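Local coordinates for high affinity transport system protein p37 (Mycoplasma hyorhinis, PDB 3EKI), which binds thiamine diphosphate outside the cell membrane and serves as the extracytoplasmic lipoprotein of a high-affinity transport system, at residues A[247-252]-A[287-292]; A[219-224]-A[333-338]; A[75-80]-A[96-101]; A[238-243]-A[268-273]. One frame throughout, in Å; residues are numbered along the deposited sequence.

Contact 1. Residues A[247-252]-A[287-292]; sequences GILHGK and AYKQKS
I248 and Y288 stand side by side and point the same way on two neighbouring parallel strands, 248-250 and 288-290, at one margin of a five-stranded mixed sheet. The tip of I248, CD1, lies 4.0 Å from CE2 of the Y288 ring, while the phenol oxygen of Y288 bonds to D280 on helix 277-283. H250 shares this face with them but crosses Q290 at about a right angle. A chi1 of 57° sets its CG between the backbone N and the carbonyl carbon, and the imidazole swings over the neighbouring strand: CE1 sits 3.8 Å from Q290 CB, and the CA of Q290 lies over one ring face, toward the rim. On the other side of the sheet, opposite I248 and Y288, L249 runs alongside K289, its CD2 3.8 Å from K289 CB. Four backbone bonds tie the strands, the straightest from I248 N to A287 O. The rotation of the H250 ring is fixed by the next residue, just past the strand: ND1 donates in the ring plane to G251 O over 2.7 Å.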
loop_
_atom_site.group_PDB
_atom_site.type_symbol
_atom_site.label_atom_id
_atom_site.label_comp_id
_atom_site.label_asym_id
_atom_site.label_seq_id
_atom_site.Cartn_x
_atom_site.Cartn_y
_atom_site.Cartn_z
ATOM N N GLY A 247 -7.017 10.184 -21.542
ATOM C CA GLY A 247 -7.776 10.301 -20.307
ATOM C C GLY A 247 -7.158 9.479 -19.195
ATOM O O GLY A 247 -7.062 8.257 -19.309
ATOM N N ILE A 248 -6.762 10.140 -18.107
ATOM C CA ILE A 248 -6.103 9.459 -17.006
ATOM C C ILE A 248 -6.940 9.444 -15.731
ATOM O O ILE A 248 -7.336 10.492 -15.211
ATOM C CB ILE A 248 -4.768 10.157 -16.720
ATOM C CG1 ILE A 248 -3.784 10.122 -17.884
ATOM C CG2 ILE A 248 -4.135 9.580 -15.457
ATOM C CD1 ILE A 248 -2.565 11.002 -17.712
ATOM N N LEU A 249 -7.183 8.249 -15.236
ATOM C CA LEU A 249 -7.783 8.042 -13.917
ATOM C C LEU A 249 -6.691 7.943 -12.862
ATOM O O LEU A 249 -5.667 7.304 -13.095
ATOM C CB LEU A 249 -8.564 6.754 -13.858
ATOM C CG LEU A 249 -9.733 6.535 -14.795
ATOM C CD1 LEU A 249 -10.432 5.231 -14.414
ATOM C CD2 LEU A 249 -10.715 7.702 -14.756
ATOM N N HIS A 250 -6.926 8.560 -11.707
ATOM C CA HIS A 250 -5.936 8.637 -10.662
ATOM C C HIS A 250 -6.605 8.659 -9.294
ATOM O O HIS A 250 -7.822 8.830 -9.225
ATOM C CB HIS A 250 -5.126 9.933 -10.905
ATOM C CG HIS A 250 -6.010 11.141 -10.923
ATOM N ND1 HIS A 250 -6.336 11.776 -9.737
ATOM C CD2 HIS A 250 -6.684 11.830 -11.871
ATOM C CE1 HIS A 250 -7.143 12.801 -9.970
ATOM N NE2 HIS A 250 -7.380 12.864 -11.281
ATOM N N GLY A 251 -5.817 8.529 -8.232
ATOM C CA GLY A 251 -6.326 8.716 -6.869
ATOM C C GLY A 251 -6.115 10.148 -6.409
ATOM O O GLY A 251 -5.862 11.106 -7.160
ATOM N N LYS A 252 -6.229 10.344 -5.087
ATOM C CA LYS A 252 -6.016 11.685 -4.550
ATOM C C LYS A 252 -4.575 12.113 -4.719
ATOM O O LYS A 252 -3.641 11.305 -4.754
ATOM C CB LYS A 252 -6.368 11.694 -3.056
ATOM C CG LYS A 252 -7.830 11.412 -2.760
ATOM C CD LYS A 252 -8.194 11.873 -1.348
ATOM C CE LYS A 252 -9.631 11.501 -1.003
ATOM N NZ LYS A 252 -9.719 10.733 0.270
ATOM N N ALA A 287 -9.168 15.757 -19.139
ATOM C CA ALA A 287 -8.265 14.633 -19.385
ATOM C C ALA A 287 -7.974 13.839 -18.120
ATOM O O ALA A 287 -7.181 12.892 -18.116
ATOM C CB ALA A 287 -6.983 15.159 -20.005
ATOM N N TYR A 288 -8.571 14.209 -17.002
ATOM C CA TYR A 288 -8.304 13.597 -15.718
ATOM C C TYR A 288 -9.579 13.360 -14.931
ATOM O O TYR A 288 -10.498 14.180 -14.992
ATOM C CB TYR A 288 -7.429 14.524 -14.875
ATOM C CG TYR A 288 -6.029 14.713 -15.368
ATOM C CD1 TYR A 288 -5.683 15.704 -16.273
ATOM C CD2 TYR A 288 -5.023 13.858 -14.904
ATOM C CE1 TYR A 288 -4.375 15.852 -16.712
ATOM C CE2 TYR A 288 -3.731 14.006 -15.337
ATOM C CZ TYR A 288 -3.405 14.995 -16.231
ATOM O OH TYR A 288 -2.090 15.081 -16.623
ATOM N N LYS A 289 -9.611 12.274 -14.178
ATOM C CA LYS A 289 -10.738 11.973 -13.298
ATOM C C LYS A 289 -10.263 11.130 -12.125
ATOM O O LYS A 289 -9.402 10.257 -12.277
ATOM C CB LYS A 289 -11.845 11.251 -14.051
ATOM C CG LYS A 289 -13.131 11.090 -13.255
ATOM C CD LYS A 289 -14.156 10.319 -14.081
ATOM C CE LYS A 289 -14.774 11.267 -15.114
ATOM N NZ LYS A 289 -15.740 12.168 -14.415
ATOM N N GLN A 290 -10.814 11.411 -10.947
ATOM C CA GLN A 290 -10.412 10.658 -9.755
ATOM C C GLN A 290 -11.347 9.477 -9.545
ATOM O O GLN A 290 -12.506 9.636 -9.120
ATOM C CB GLN A 290 -10.366 11.556 -8.506
ATOM C CG GLN A 290 -9.783 10.868 -7.279
ATOM C CD GLN A 290 -10.101 11.531 -5.959
ATOM O OE1 GLN A 290 -9.751 12.685 -5.756
ATOM N NE2 GLN A 290 -10.769 10.829 -5.064
ATOM N N LYS A 291 -10.847 8.294 -9.858
ATOM C CA LYS A 291 -11.586 7.047 -9.794
ATOM C C LYS A 291 -10.614 5.877 -9.649
ATOM O O LYS A 291 -9.478 5.970 -10.111
ATOM C CB LYS A 291 -12.424 6.776 -11.042
ATOM C CG LYS A 291 -13.442 7.801 -11.461
ATOM C CD LYS A 291 -14.837 7.509 -10.965
ATOM C CE LYS A 291 -15.443 6.290 -11.643
ATOM N NZ LYS A 291 -16.744 5.939 -10.985
ATOM N N SER A 292 -11.070 4.781 -9.055
ATOM C CA SER A 292 -10.272 3.571 -8.948
ATOM C C SER A 292 -10.040 2.944 -10.314
ATOM O O SER A 292 -10.945 2.944 -11.140
ATOM C CB SER A 292 -10.985 2.572 -8.027
ATOM O OG SER A 292 -10.289 1.340 -7.955
#

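Contact 2. Residues A[219-224]-A[333-338]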
loop_
_atom_site.group_PDB
_atom_site.type_symbol
_atom_site.label_atom_id
_atom_site.label_comp_id
_atom_site.label_asym_id
_atom_site.label_seq_id
_atom_site.Cartn_x
_atom_site.Cartn_y
_atom_site.Cartn_z
ATOM N N ILE A 219 0.693 1.573 -13.978
ATOM C CA ILE A 219 -0.131 2.272 -14.941
ATOM C C ILE A 219 -0.798 1.236 -15.864
ATOM O O ILE A 219 -0.052 0.469 -16.454
ATOM C CB ILE A 219 0.682 3.269 -15.786
ATOM C CG1 ILE A 219 1.375 4.325 -14.913
ATOM C CG2 ILE A 219 -0.171 3.922 -16.861
ATOM C CD1 ILE A 219 2.287 5.296 -15.599
ATOM N N TRP A 220 -2.100 1.308 -15.921
ATOM C CA TRP A 220 -2.949 0.519 -16.792
ATOM C C TRP A 220 -3.335 1.321 -18.028
ATOM O O TRP A 220 -3.487 2.529 -17.965
ATOM C CB TRP A 220 -4.244 0.147 -16.106
ATOM C CG TRP A 220 -4.192 -0.706 -14.902
ATOM C CD1 TRP A 220 -4.106 -0.283 -13.594
ATOM C CD2 TRP A 220 -4.214 -2.139 -14.844
ATOM N NE1 TRP A 220 -4.083 -1.360 -12.745
ATOM C CE2 TRP A 220 -4.148 -2.514 -13.487
ATOM C CE3 TRP A 220 -4.294 -3.143 -15.820
ATOM C CZ2 TRP A 220 -4.154 -3.835 -13.061
ATOM C CZ3 TRP A 220 -4.296 -4.454 -15.372
ATOM C CH2 TRP A 220 -4.226 -4.798 -14.019
ATOM N N ILE A 221 -3.552 0.585 -19.126
ATOM C CA ILE A 221 -4.164 1.099 -20.336
ATOM C C ILE A 221 -5.305 0.182 -20.755
ATOM O O ILE A 221 -5.295 -1.002 -20.436
ATOM C CB ILE A 221 -3.130 1.294 -21.450
ATOM C CG1 ILE A 221 -2.433 0.022 -21.894
ATOM C CG2 ILE A 221 -2.109 2.360 -20.985
ATOM C CD1 ILE A 221 -1.561 0.200 -23.131
ATOM N N LYS A 222 -6.281 0.812 -21.428
ATOM C CA LYS A 222 -7.480 0.068 -21.829
ATOM C C LYS A 222 -7.941 0.545 -23.193
ATOM O O LYS A 222 -7.903 1.745 -23.423
ATOM C CB LYS A 222 -8.602 0.254 -20.826
ATOM C CG LYS A 222 -9.933 -0.330 -21.228
ATOM C CD LYS A 222 -11.135 0.531 -21.149
ATOM C CE LYS A 222 -11.024 2.019 -21.317
ATOM N NZ LYS A 222 -12.308 2.716 -21.242
ATOM N N GLY A 223 -8.380 -0.374 -24.044
ATOM C CA GLY A 223 -9.053 0.048 -25.263
ATOM C C GLY A 223 -9.304 -1.141 -26.171
ATOM O O GLY A 223 -8.922 -2.250 -25.807
ATOM N N ASN A 224 -9.891 -0.854 -27.325
ATOM C CA ASN A 224 -9.823 -1.825 -28.416
ATOM C C ASN A 224 -8.419 -1.867 -28.999
ATOM O O ASN A 224 -7.514 -1.119 -28.599
ATOM C CB ASN A 224 -10.871 -1.457 -29.456
ATOM C CG ASN A 224 -10.648 -0.121 -30.111
ATOM O OD1 ASN A 224 -9.569 0.449 -30.146
ATOM N ND2 ASN A 224 -11.717 0.415 -30.703
ATOM N N GLU A 333 -4.729 -3.688 -19.700
ATOM C CA GLU A 333 -3.450 -4.323 -19.476
ATOM C C GLU A 333 -2.472 -3.363 -18.812
ATOM O O GLU A 333 -2.653 -2.147 -18.884
ATOM C CB GLU A 333 -2.852 -4.830 -20.794
ATOM C CG GLU A 333 -2.558 -3.742 -21.799
ATOM C CD GLU A 333 -2.376 -4.249 -23.226
ATOM O OE1 GLU A 333 -1.520 -3.679 -23.929
ATOM O OE2 GLU A 333 -3.048 -5.185 -23.699
ATOM N N ALA A 334 -1.455 -3.934 -18.196
ATOM C CA ALA A 334 -0.413 -3.154 -17.573
ATOM C C ALA A 334 0.525 -2.566 -18.628
ATOM O O ALA A 334 0.975 -3.286 -19.525
ATOM C CB ALA A 334 0.367 -4.026 -16.601
ATOM N N LEU A 335 0.836 -1.289 -18.477
ATOM C CA LEU A 335 1.834 -0.623 -19.306
ATOM C C LEU A 335 3.214 -0.618 -18.686
ATOM O O LEU A 335 4.230 -0.977 -19.295
ATOM C CB LEU A 335 1.350 0.797 -19.594
ATOM C CG LEU A 335 2.352 1.696 -20.332
ATOM C CD1 LEU A 335 2.480 1.270 -21.768
ATOM C CD2 LEU A 335 1.885 3.137 -20.169
ATOM N N ILE A 336 3.296 -0.216 -17.407
ATOM C CA ILE A 336 4.551 -0.126 -16.703
ATOM C C ILE A 336 4.242 -0.045 -15.201
ATOM O O ILE A 336 3.152 0.427 -14.865
ATOM C CB ILE A 336 5.382 1.086 -17.148
ATOM C CG1 ILE A 336 6.838 1.085 -16.696
ATOM C CG2 ILE A 336 4.692 2.384 -16.763
ATOM C CD1 ILE A 336 7.724 2.075 -17.411
ATOM N N VAL A 337 5.156 -0.543 -14.381
ATOM C CA VAL A 337 4.995 -0.310 -12.933
ATOM C C VAL A 337 5.856 0.876 -12.521
ATOM O O VAL A 337 6.511 1.526 -13.353
ATOM C CB VAL A 337 5.307 -1.540 -12.083
ATOM C CG1 VAL A 337 4.336 -2.651 -12.525
ATOM C CG2 VAL A 337 6.740 -1.999 -12.152
ATOM N N THR A 338 5.892 1.201 -11.238
ATOM C CA THR A 338 6.681 2.339 -10.784
ATOM C C THR A 338 7.910 1.887 -10.003
ATOM O O THR A 338 8.173 0.709 -9.833
ATOM C CB THR A 338 5.869 3.287 -9.890
ATOM O OG1 THR A 338 5.653 2.666 -8.593
ATOM C CG2 THR A 338 4.493 3.605 -10.457
#
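I219 faces two residues at once, L335 and I336, the mark of a classic beta bulge between antiparallel strands 217-223 and 331-337. Its N donates to I336 O and its carbonyl O accepts from L335 N at 2.8 Å. The side chains follow suit: CG2 of I219 lies 4.0 Å from L335 CD2, CD1 meets I336 CG2, and both partners point the same way as I219. Two residues along, past the non-hydrogen-bonded pair of W220 and A334, I221 and E333 form a hydrogen-bonded pair, each N reaching the other's O. L335 has CG anti to its backbone N (chi1 174°); its CD2 touches the CG2 atoms of both I219 and I221. On the opposite face of the sheet W220 lays CE3 3.5 Å from the carbonyl carbon of E333. Beyond this shell, helix 225-236 packs on I221 and L335, and helix 170-184 on A334 and I336. S307 OG holds the indole NE1 of W220, and the carboxylate of E333, with OE1 4.0 Å from I221 CD1, forms a salt bridge through that same oxygen to K232 NZ.

Contact 3. Residues A[75-80]-A[96-101]; sequences NFKKEF and VDFKVT
F98 and F80 make an edge-to-face pair, with the edge of F98 directed at the face of F80: the centroids are 5.1 Å apart, the planes 70° apart, and CZ of F98 lies 3.5 Å from F80 CG. F76 meets the same ring more obliquely, its CD1 above the centre of one F98 face and its CE1 3.6 Å from F98 CE2. With CG anti to the carbonyl carbon (chi1 -69°), F98 reaches from its strand toward both helix residues. Contacts of aliphatic carbons with the rings come next. V96 turns CG2 to within 3.3 Å of F80 CE1, a close approach, and the backbone of K77 closes on F98, CA to CD1. No hydrogen bond joins the two segments. K77 rests CG against V96 O, which accepts from N81 ND2, and its NZ stays 4.4 Å from D97 OD1, beyond a salt bridge. F48, F72 and F364 extend the aromatic cluster around F76. This is helix-on-sheet packing in an alpha/beta region of a periplasmic-binding-protein-like fold, helix 64-85 packed on parallel strands 45-51 and 97-103, roughly antiparallel to the latter where they meet.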
loop_
_atom_site.group_PDB
_atom_site.type_symbol
_atom_site.label_atom_id
_atom_site.label_comp_id
_atom_site.label_asym_id
_atom_site.label_seq_id
_atom_site.Cartn_x
_atom_site.Cartn_y
_atom_site.Cartn_z
ATOM N N ASN A 75 -3.855 -12.031 21.862
ATOM C CA ASN A 75 -2.558 -12.613 21.588
ATOM C C ASN A 75 -1.418 -11.628 21.816
ATOM O O ASN A 75 -0.335 -11.993 22.286
ATOM C CB ASN A 75 -2.532 -13.070 20.125
ATOM C CG ASN A 75 -3.371 -14.305 19.879
ATOM O OD1 ASN A 75 -3.861 -14.939 20.803
ATOM N ND2 ASN A 75 -3.552 -14.671 18.606
ATOM N N PHE A 76 -1.665 -10.374 21.471
ATOM C CA PHE A 76 -0.672 -9.328 21.619
ATOM C C PHE A 76 -0.342 -9.065 23.087
ATOM O O PHE A 76 0.817 -9.022 23.487
ATOM C CB PHE A 76 -1.163 -8.004 20.988
ATOM C CG PHE A 76 -0.024 -7.100 20.565
ATOM C CD1 PHE A 76 0.656 -6.322 21.472
ATOM C CD2 PHE A 76 0.364 -7.042 19.238
ATOM C CE1 PHE A 76 1.721 -5.536 21.115
ATOM C CE2 PHE A 76 1.438 -6.279 18.875
ATOM C CZ PHE A 76 2.129 -5.518 19.793
ATOM N N LYS A 77 -1.428 -8.912 23.847
ATOM C CA LYS A 77 -1.222 -8.685 25.290
ATOM C C LYS A 77 -0.458 -9.809 25.954
ATOM O O LYS A 77 0.434 -9.588 26.782
ATOM C CB LYS A 77 -2.588 -8.490 25.935
ATOM C CG LYS A 77 -2.620 -8.331 27.432
ATOM C CD LYS A 77 -4.031 -8.110 27.978
ATOM C CE LYS A 77 -4.845 -9.396 27.946
ATOM N NZ LYS A 77 -6.163 -9.259 28.616
ATOM N N LYS A 78 -0.798 -11.058 25.610
ATOM C CA LYS A 78 -0.089 -12.165 26.245
ATOM C C LYS A 78 1.378 -12.236 25.884
ATOM O O LYS A 78 2.259 -12.458 26.714
ATOM C CB LYS A 78 -0.787 -13.493 25.915
ATOM C CG LYS A 78 -2.215 -13.632 26.342
ATOM C CD LYS A 78 -2.440 -13.347 27.819
ATOM C CE LYS A 78 -1.878 -14.485 28.667
ATOM N NZ LYS A 78 -2.176 -14.281 30.125
ATOM N N GLU A 79 1.758 -12.081 24.612
ATOM C CA GLU A 79 3.151 -12.110 24.208
ATOM C C GLU A 79 3.920 -10.909 24.740
ATOM O O GLU A 79 5.038 -11.072 25.200
ATOM C CB GLU A 79 3.251 -12.166 22.679
ATOM C CG GLU A 79 4.651 -12.128 22.097
ATOM C CD GLU A 79 5.545 -13.295 22.453
ATOM O OE1 GLU A 79 4.988 -14.366 22.756
ATOM O OE2 GLU A 79 6.787 -13.198 22.436
ATOM N N PHE A 80 3.286 -9.738 24.663
ATOM C CA PHE A 80 3.939 -8.532 25.158
ATOM C C PHE A 80 4.323 -8.753 26.630
ATOM O O PHE A 80 5.431 -8.393 27.000
ATOM C CB PHE A 80 3.104 -7.266 25.002
ATOM C CG PHE A 80 3.668 -6.034 25.689
ATOM C CD1 PHE A 80 3.395 -5.703 27.013
ATOM C CD2 PHE A 80 4.515 -5.196 24.987
ATOM C CE1 PHE A 80 3.964 -4.629 27.632
ATOM C CE2 PHE A 80 5.058 -4.069 25.569
ATOM C CZ PHE A 80 4.752 -3.797 26.882
ATOM N N VAL A 96 0.607 -4.378 30.832
ATOM C CA VAL A 96 -0.043 -3.531 29.854
ATOM C C VAL A 96 -1.262 -4.200 29.229
ATOM O O VAL A 96 -1.200 -5.374 28.864
ATOM C CB VAL A 96 0.963 -3.161 28.752
ATOM C CG1 VAL A 96 0.327 -2.236 27.739
ATOM C CG2 VAL A 96 2.170 -2.487 29.409
ATOM N N ASP A 97 -2.328 -3.429 29.117
ATOM C CA ASP A 97 -3.539 -3.791 28.390
ATOM C C ASP A 97 -3.511 -3.192 26.983
ATOM O O ASP A 97 -3.010 -2.082 26.791
ATOM C CB ASP A 97 -4.796 -3.261 29.071
ATOM C CG ASP A 97 -6.061 -3.748 28.388
ATOM O OD1 ASP A 97 -6.060 -4.928 27.981
ATOM O OD2 ASP A 97 -7.023 -2.972 28.248
ATOM N N PHE A 98 -4.043 -3.907 25.997
ATOM C CA PHE A 98 -4.063 -3.397 24.628
ATOM C C PHE A 98 -5.487 -3.294 24.078
ATOM O O PHE A 98 -6.273 -4.228 24.257
ATOM C CB PHE A 98 -3.236 -4.301 23.720
ATOM C CG PHE A 98 -1.747 -4.217 24.040
ATOM C CD1 PHE A 98 -1.196 -4.997 25.043
ATOM C CD2 PHE A 98 -0.924 -3.346 23.313
ATOM C CE1 PHE A 98 0.152 -4.923 25.340
ATOM C CE2 PHE A 98 0.414 -3.281 23.597
ATOM C CZ PHE A 98 0.963 -4.083 24.588
ATOM N N LYS A 99 -5.733 -2.160 23.433
ATOM C CA LYS A 99 -7.050 -1.776 22.952
ATOM C C LYS A 99 -6.895 -1.240 21.522
ATOM O O LYS A 99 -5.768 -0.993 21.133
ATOM C CB LYS A 99 -7.718 -0.726 23.839
ATOM C CG LYS A 99 -7.809 -1.112 25.310
ATOM C CD LYS A 99 -8.591 -0.035 26.055
ATOM C CE LYS A 99 -7.829 0.499 27.253
ATOM N NZ LYS A 99 -8.425 1.784 27.734
ATOM N N VAL A 100 -7.994 -1.075 20.806
ATOM C CA VAL A 100 -8.032 -0.349 19.544
ATOM C C VAL A 100 -9.096 0.742 19.666
ATOM O O VAL A 100 -10.008 0.696 20.491
ATOM C CB VAL A 100 -8.318 -1.191 18.288
ATOM C CG1 VAL A 100 -7.222 -2.206 18.039
ATOM C CG2 VAL A 100 -9.666 -1.903 18.392
ATOM N N THR A 101 -8.910 1.732 18.801
ATOM C CA THR A 101 -9.854 2.833 18.666
ATOM C C THR A 101 -10.052 3.068 17.165
ATOM O O THR A 101 -9.063 2.958 16.414
ATOM C CB THR A 101 -9.367 4.042 19.471
ATOM O OG1 THR A 101 -10.440 4.983 19.620
ATOM C CG2 THR A 101 -8.235 4.778 18.765
#

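Contact 4. Residues A[238-243]-A[268-273]; sequences KDWNTF and NHFQNK
F270 drives its ring into the turn that links helices 225-236 and 240-245. Its CB starts 4.1 Å from CB of W240, and chi1 of -58° sets CG anti to the carbonyl carbon, beside the backbone N. From there CD1 approaches the main chain of K238, 3.4 Å from its carbonyl carbon, and CE1 touches the same residue at CA; the ring edge here also faces the N of D239. On one face lies W240 CE3, 3.8 Å from F270 CD2, and on the opposite face CD2 of H269. The tip, CZ, ends over one face of F243, 3.8 Å from its CG. The three aromatic residues W240, F243 and F270 thus cluster where three helix ends meet: K238 closes a Schellman motif, D239 is the N-cap of helix 240-245 and accepts from T242 N, and F270 itself follows helix 256-269 and opens a type II beta turn to K273. Beside the cluster, K238 extends across H269, with CG over one imidazole face and CD 3.2 Å from H269 O. K273 slides past W240 in the opposite direction, CB to CB 3.5 Å, and its NZ makes a weak bond to K238 O, with a glycerol oxygen as another partner.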
loop_
_atom_site.group_PDB
_atom_site.type_symbol
_atom_site.label_atom_id
_atom_site.label_comp_id
_atom_site.label_asym_id
_atom_site.label_seq_id
_atom_site.Cartn_x
_atom_site.Cartn_y
_atom_site.Cartn_z
ATOM N N LYS A 238 6.979 9.512 -27.040
ATOM C CA LYS A 238 6.967 10.528 -25.984
ATOM C C LYS A 238 6.074 11.710 -26.327
ATOM O O LYS A 238 6.345 12.874 -26.072
ATOM C CB LYS A 238 8.388 10.941 -25.597
ATOM C CG LYS A 238 9.198 9.781 -25.060
ATOM C CD LYS A 238 10.597 10.132 -24.620
ATOM C CE LYS A 238 11.394 8.886 -24.241
ATOM N NZ LYS A 238 12.790 9.226 -23.867
ATOM N N ASP A 239 4.906 11.438 -26.878
ATOM C CA ASP A 239 3.877 12.404 -27.227
ATOM C C ASP A 239 2.874 12.485 -26.067
ATOM O O ASP A 239 1.863 11.813 -25.999
ATOM C CB ASP A 239 3.217 12.030 -28.531
ATOM C CG ASP A 239 2.136 12.989 -28.978
ATOM O OD1 ASP A 239 1.865 14.008 -28.297
ATOM O OD2 ASP A 239 1.550 12.684 -30.051
ATOM N N TRP A 240 3.289 13.351 -25.140
ATOM C CA TRP A 240 2.549 13.549 -23.903
ATOM C C TRP A 240 1.146 14.042 -24.191
ATOM O O TRP A 240 0.176 13.543 -23.627
ATOM C CB TRP A 240 3.293 14.525 -22.967
ATOM C CG TRP A 240 2.451 14.896 -21.776
ATOM C CD1 TRP A 240 1.988 16.148 -21.493
ATOM C CD2 TRP A 240 1.979 14.029 -20.731
ATOM N NE1 TRP A 240 1.259 16.119 -20.336
ATOM C CE2 TRP A 240 1.232 14.846 -19.854
ATOM C CE3 TRP A 240 2.093 12.671 -20.435
ATOM C CZ2 TRP A 240 0.623 14.307 -18.714
ATOM C CZ3 TRP A 240 1.488 12.152 -19.313
ATOM C CH2 TRP A 240 0.749 12.977 -18.448
ATOM N N ASN A 241 0.964 15.040 -25.041
ATOM C CA ASN A 241 -0.353 15.566 -25.336
ATOM C C ASN A 241 -1.307 14.481 -25.791
ATOM O O ASN A 241 -2.420 14.364 -25.281
ATOM C CB ASN A 241 -0.226 16.636 -26.426
ATOM C CG ASN A 241 -1.577 17.247 -26.714
ATOM O OD1 ASN A 241 -2.256 17.699 -25.788
ATOM N ND2 ASN A 241 -1.985 17.295 -27.969
ATOM N N THR A 242 -0.843 13.662 -26.717
ATOM C CA THR A 242 -1.683 12.592 -27.234
ATOM C C THR A 242 -1.962 11.533 -26.172
ATOM O O THR A 242 -3.112 11.078 -26.041
ATOM C CB THR A 242 -1.027 11.940 -28.466
ATOM O OG1 THR A 242 -0.911 12.949 -29.486
ATOM C CG2 THR A 242 -1.908 10.819 -28.975
ATOM N N PHE A 243 -0.894 11.212 -25.435
ATOM C CA PHE A 243 -1.032 10.220 -24.373
ATOM C C PHE A 243 -2.044 10.653 -23.315
ATOM O O PHE A 243 -3.053 10.009 -23.007
ATOM C CB PHE A 243 0.331 9.957 -23.751
ATOM C CG PHE A 243 0.330 8.880 -22.682
ATOM C CD1 PHE A 243 0.195 9.203 -21.351
ATOM C CD2 PHE A 243 0.473 7.548 -23.044
ATOM C CE1 PHE A 243 0.233 8.189 -20.420
ATOM C CE2 PHE A 243 0.499 6.536 -22.112
ATOM C CZ PHE A 243 0.350 6.864 -20.780
ATOM N N ASN A 268 9.624 11.234 -15.883
ATOM C CA ASN A 268 10.891 10.680 -16.306
ATOM C C ASN A 268 10.831 10.189 -17.754
ATOM O O ASN A 268 11.853 10.186 -18.444
ATOM C CB ASN A 268 11.325 9.541 -15.386
ATOM C CG ASN A 268 11.744 10.095 -14.023
ATOM O OD1 ASN A 268 11.904 11.310 -13.882
ATOM N ND2 ASN A 268 11.903 9.229 -13.036
ATOM N N HIS A 269 9.648 9.779 -18.199
ATOM C CA HIS A 269 9.472 9.279 -19.558
ATOM C C HIS A 269 9.255 10.420 -20.546
ATOM O O HIS A 269 10.007 10.571 -21.509
ATOM C CB HIS A 269 8.298 8.300 -19.620
ATOM C CG HIS A 269 8.218 7.533 -20.902
ATOM N ND1 HIS A 269 9.168 6.606 -21.275
ATOM C CD2 HIS A 269 7.303 7.555 -21.900
ATOM C CE1 HIS A 269 8.841 6.090 -22.447
ATOM N NE2 HIS A 269 7.713 6.648 -22.848
ATOM N N PHE A 270 8.223 11.220 -20.300
ATOM C CA PHE A 270 7.902 12.344 -21.172
ATOM C C PHE A 270 8.623 13.613 -20.731
ATOM O O PHE A 270 8.004 14.665 -20.567
ATOM C CB PHE A 270 6.391 12.582 -21.204
ATOM C CG PHE A 270 5.599 11.396 -21.672
ATOM C CD1 PHE A 270 5.310 11.225 -23.015
ATOM C CD2 PHE A 270 5.145 10.450 -20.769
ATOM C CE1 PHE A 270 4.582 10.133 -23.450
ATOM C CE2 PHE A 270 4.416 9.356 -21.197
ATOM C CZ PHE A 270 4.135 9.198 -22.539
ATOM N N GLN A 271 9.934 13.509 -20.540
ATOM C CA GLN A 271 10.735 14.649 -20.126
ATOM C C GLN A 271 10.413 15.868 -20.995
ATOM O O GLN A 271 10.102 15.681 -22.169
ATOM C CB GLN A 271 12.225 14.429 -20.271
ATOM C CG GLN A 271 12.845 13.149 -19.767
ATOM C CD GLN A 271 14.314 13.139 -20.196
ATOM O OE1 GLN A 271 15.169 13.757 -19.562
ATOM N NE2 GLN A 271 14.556 12.433 -21.294
ATOM N N ASN A 272 10.494 16.998 -20.357
ATOM C CA ASN A 272 10.265 18.365 -20.791
ATOM C C ASN A 272 8.809 18.605 -21.103
ATOM O O ASN A 272 8.350 19.742 -21.287
ATOM C CB ASN A 272 11.246 18.704 -21.933
ATOM C CG ASN A 272 12.666 18.296 -21.548
ATOM O OD1 ASN A 272 13.106 18.432 -20.395
ATOM N ND2 ASN A 272 13.457 17.772 -22.484
ATOM N N LYS A 273 7.937 17.587 -21.132
ATOM C CA LYS A 273 6.612 17.919 -21.653
ATOM C C LYS A 273 5.649 18.519 -20.641
ATOM O O LYS A 273 4.663 19.114 -21.098
ATOM C CB LYS A 273 5.959 16.665 -22.252
ATOM C CG LYS A 273 6.750 16.014 -23.367
ATOM C CD LYS A 273 6.943 16.916 -24.564
ATOM C CE LYS A 273 7.113 16.120 -25.842
ATOM N NZ LYS A 273 8.451 15.478 -25.965
HETATM O O HOH W 1 13.100 8.243 -20.625
#

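From the N terminus, contact 3 closes first: it folds a short loop between helix 64-85 and strand 97-103, and it stands alone, about 40 Å or more from the centres of the other three and across the centre of the chain from them. Contact 2 then opens at strand 217-223 and closes the longest loop, at strand 331-337. Contacts 1 and 4 both lie inside that loop, and they cross, since 238-243, 247-252, 268-273 and 287-292 alternate along the chain. Contacts 1 and 2 build opposite margins of the same mixed sheet, while contact 4 joins helix ends beside it. W240 touches I248 and Y288 of contact 1, and F243 meets L335 of contact 2.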